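Local coordinates for prenyltransference for protein (Lavandula lanata, PDB 5HC8) that probably joins two dimethylallyl diphosphate molecules in a head-to-middle fashion to give lavandulyl diphosphate, as a member of the cis-prenyltransferase family, at residues Met134-Leu138 with Asn181-Phe185. Residues are numbered along the deposited sequence; the frame is centred on the assembly and turned at random.
Sequences MHFIL and NITKF. With SO4 (sulfate ion), chain E.
Strand residues His-135 to Leu-138 run extended, so that alternate side chains, His-135 and Ile-137, project toward the irregular 181-185 segment, while Phe-136 and Leu-138 turn to the opposite face of the sheet and pack on helix 34-54. The closest CA pair, His-135 and Thr-183, is 8.4 Å apart, a separation spanned mainly by side chains, with 160 Å² buried in all. Ile-182, with phi/psi -75/-3, chi1 p and chi2 t, points toward the strand and sets its CD1 3.9 Å from CD1 of Ile-137 (chi1 m, chi2 t), an apolar contact that also abuts Ile-107 of strand 103-107. His-135, with chi1 t, brings CE1 to 3.7 Å from the carbonyl O of Ile-182, at the ring edge, and to 4.1 Å from Ile-182 CD1. In this parallel-sheet fold of the cis-prenyltransferase family, the contact lays the loop between helix 171-176 and strand 190-193 over one face of the sheet near its 103-107 edge, with the side chain of Ile-137 about 12 Å from a bound substrate analogue. A sulfate, probably from the crystallisation liquor, bridges the segments: His-135 ND1 donates to its O1 (2.8 Å, although O1 is less surely placed) and the backbone N of Lys-184 to its O2 (2.8 Å). The other ring nitrogen of His-135, NE2, hydrogen-bonds Ser-105 OG on the neighbouring strand.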
ATOM      1  N   MET A 134      20.163  17.009   0.050  1.00 33.62           N
ATOM      2  CA  MET A 134      19.057  16.083  -0.055  1.00 32.82           C
ATOM      3  C   MET A 134      19.124  15.215   1.168  1.00 30.22           C
ATOM      4  O   MET A 134      20.194  14.799   1.585  1.00 28.96           O
ATOM      5  CB  MET A 134      19.182  15.228  -1.316  1.00 30.44           C
ATOM      6  CG  MET A 134      18.077  14.191  -1.547  1.00 28.76           C
ATOM      7  SD  MET A 134      18.415  13.110  -2.924  1.00 28.71           S
ATOM      8  CE  MET A 134      19.517  11.918  -2.212  1.00 29.87           C
ATOM      9  N   HIS A 135      17.961  14.903   1.701  1.00 29.06           N
ATOM     10  CA  HIS A 135      17.827  13.903   2.740  1.00 27.23           C
ATOM     11  C   HIS A 135      17.900  12.473   2.095  1.00 28.50           C
ATOM     12  O   HIS A 135      17.283  12.206   1.038  1.00 25.17           O
ATOM     13  CB  HIS A 135      16.503  14.179   3.449  1.00 26.74           C
ATOM     14  CG  HIS A 135      16.356  13.591   4.814  1.00 27.27           C
ATOM     15  ND1 HIS A 135      15.234  13.821   5.579  1.00 28.59           N
ATOM     16  CD2 HIS A 135      17.162  12.804   5.566  1.00 29.60           C
ATOM     17  CE1 HIS A 135      15.355  13.200   6.732  1.00 25.73           C
ATOM     18  NE2 HIS A 135      16.508  12.561   6.740  1.00 29.49           N
ATOM     19  N   PHE A 136      18.667  11.590   2.747  1.00 26.43           N
ATOM     20  CA  PHE A 136      18.773  10.179   2.426  1.00 28.90           C
ATOM     21  C   PHE A 136      18.365   9.379   3.647  1.00 28.35           C
ATOM     22  O   PHE A 136      18.986   9.493   4.711  1.00 29.26           O
ATOM     23  CB  PHE A 136      20.209   9.827   2.071  1.00 28.62           C
ATOM     24  CG  PHE A 136      20.480   8.357   1.960  1.00 30.04           C
ATOM     25  CD1 PHE A 136      19.518   7.451   1.446  1.00 29.16           C
ATOM     26  CD2 PHE A 136      21.680   7.821   2.439  1.00 30.50           C
ATOM     27  CE1 PHE A 136      19.780   6.086   1.375  1.00 27.96           C
ATOM     28  CE2 PHE A 136      21.948   6.439   2.352  1.00 29.96           C
ATOM     29  CZ  PHE A 136      21.004   5.576   1.807  1.00 32.26           C
ATOM     30  N   ILE A 137      17.258   8.628   3.554  1.00 27.73           N
ATOM     31  CA  ILE A 137      16.832   7.726   4.639  1.00 25.99           C
ATOM     32  C   ILE A 137      17.178   6.282   4.261  1.00 26.41           C
ATOM     33  O   ILE A 137      16.837   5.801   3.154  1.00 25.43           O
ATOM     34  CB  ILE A 137      15.344   7.835   4.922  1.00 27.42           C
ATOM     35  CG1 ILE A 137      15.062   9.191   5.550  1.00 29.42           C
ATOM     36  CG2 ILE A 137      14.847   6.731   5.899  1.00 28.56           C
ATOM     37  CD1 ILE A 137      13.588   9.567   5.632  1.00 27.88           C
ATOM     38  N   LEU A 138      17.890   5.612   5.159  1.00 24.66           N
ATOM     39  CA  LEU A 138      18.103   4.181   5.073  1.00 26.64           C
ATOM     40  C   LEU A 138      17.080   3.571   6.041  1.00 26.10           C
ATOM     41  O   LEU A 138      17.139   3.800   7.219  1.00 25.86           O
ATOM     42  CB  LEU A 138      19.529   3.792   5.421  1.00 27.10           C
ATOM     43  CG  LEU A 138      19.804   2.294   5.342  1.00 28.88           C
ATOM     44  CD1 LEU A 138      19.728   1.688   3.948  1.00 31.95           C
ATOM     45  CD2 LEU A 138      21.148   2.020   5.961  1.00 32.12           C
ATOM     46  N   ASN A 181       8.163  10.690  10.690  1.00 26.38           N
ATOM     47  CA  ASN A 181       8.000  12.056  11.279  1.00 29.75           C
ATOM     48  C   ASN A 181       9.274  12.928  11.175  1.00 29.37           C
ATOM     49  O   ASN A 181       9.245  14.152  11.371  1.00 32.23           O
ATOM     50  CB  ASN A 181       7.405  12.034  12.706  1.00 27.30           C
ATOM     51  CG  ASN A 181       8.328  11.410  13.704  1.00 31.57           C
ATOM     52  OD1 ASN A 181       9.495  11.194  13.457  1.00 31.33           O
ATOM     53  ND2 ASN A 181       7.747  11.017  14.839  1.00 34.10           N
ATOM     54  N   ILE A 182      10.371  12.314  10.855  1.00 28.28           N
ATOM     55  CA  ILE A 182      11.589  13.031  10.581  1.00 32.25           C
ATOM     56  C   ILE A 182      11.630  13.750   9.231  1.00 28.29           C
ATOM     57  O   ILE A 182      12.611  14.397   8.965  1.00 30.35           O
ATOM     58  CB  ILE A 182      12.800  12.117  10.704  1.00 32.90           C
ATOM     59  CG1 ILE A 182      12.758  10.991   9.628  1.00 34.86           C
ATOM     60  CG2 ILE A 182      12.921  11.549  12.134  1.00 33.89           C
ATOM     61  CD1 ILE A 182      14.096  10.376   9.379  1.00 34.46           C
ATOM     62  N   THR A 183      10.605  13.642   8.376  1.00 28.26           N
ATOM     63  CA  THR A 183      10.636  14.360   7.125  1.00 31.60           C
ATOM     64  C   THR A 183       9.375  15.102   7.011  1.00 29.56           C
ATOM     65  O   THR A 183       8.339  14.549   7.328  1.00 27.62           O
ATOM     66  CB  THR A 183      10.304  13.548   5.849  1.00 35.48           C
ATOM     67  OG1 THR A 183      10.147  12.124   6.029  1.00 36.71           O
ATOM     68  CG2 THR A 183      10.998  14.009   4.722  1.00 27.31           C
ATOM     69  N   LYS A 184       9.386  16.243   6.317  1.00 28.34           N
ATOM     70  CA  LYS A 184       8.128  16.851   5.907  1.00 29.81           C
ATOM     71  C   LYS A 184       7.567  16.245   4.594  1.00 25.53           C
ATOM     72  O   LYS A 184       6.487  16.604   4.150  1.00 23.57           O
ATOM     73  CB  LYS A 184       8.301  18.368   5.702  1.00 35.21           C
ATOM     74  CG  LYS A 184       9.082  18.683   4.436  1.00 38.81           C
ATOM     75  CD  LYS A 184       8.646  19.985   3.763  1.00 49.44           C
ATOM     76  CE  LYS A 184       8.746  21.133   4.724  1.00 57.73           C
ATOM     77  NZ  LYS A 184      10.098  21.063   5.345  1.00 59.79           N
ATOM     78  N   PHE A 185       8.276  15.319   3.995  1.00 26.26           N
ATOM     79  CA  PHE A 185       7.777  14.541   2.825  1.00 25.33           C
ATOM     80  C   PHE A 185       7.616  13.042   3.120  1.00 24.70           C
ATOM     81  O   PHE A 185       8.148  12.251   2.395  1.00 26.46           O
ATOM     82  CB  PHE A 185       8.752  14.710   1.731  1.00 27.78           C
ATOM     83  CG  PHE A 185       9.036  16.173   1.391  1.00 31.00           C
ATOM     84  CD1 PHE A 185       8.041  16.964   0.795  1.00 35.15           C
ATOM     85  CD2 PHE A 185      10.258  16.730   1.664  1.00 35.97           C
ATOM     86  CE1 PHE A 185       8.298  18.303   0.434  1.00 39.34           C
ATOM     87  CE2 PHE A 185      10.510  18.079   1.326  1.00 36.37           C
ATOM     88  CZ  PHE A 185       9.536  18.849   0.719  1.00 34.33           C
TER
HETATM   89  S   SO4 E 404      13.201  16.818   5.119  1.00 63.02           S
HETATM   90  O1  SO4 E 404      13.196  15.425   4.489  1.00 34.39           O
HETATM   91  O2  SO4 E 404      11.971  17.286   5.876  1.00 37.30           O
HETATM   92  O3  SO4 E 404      14.333  16.962   6.107  1.00 66.11           O
HETATM   93  O4  SO4 E 404      13.460  17.738   3.966  1.00 68.60           O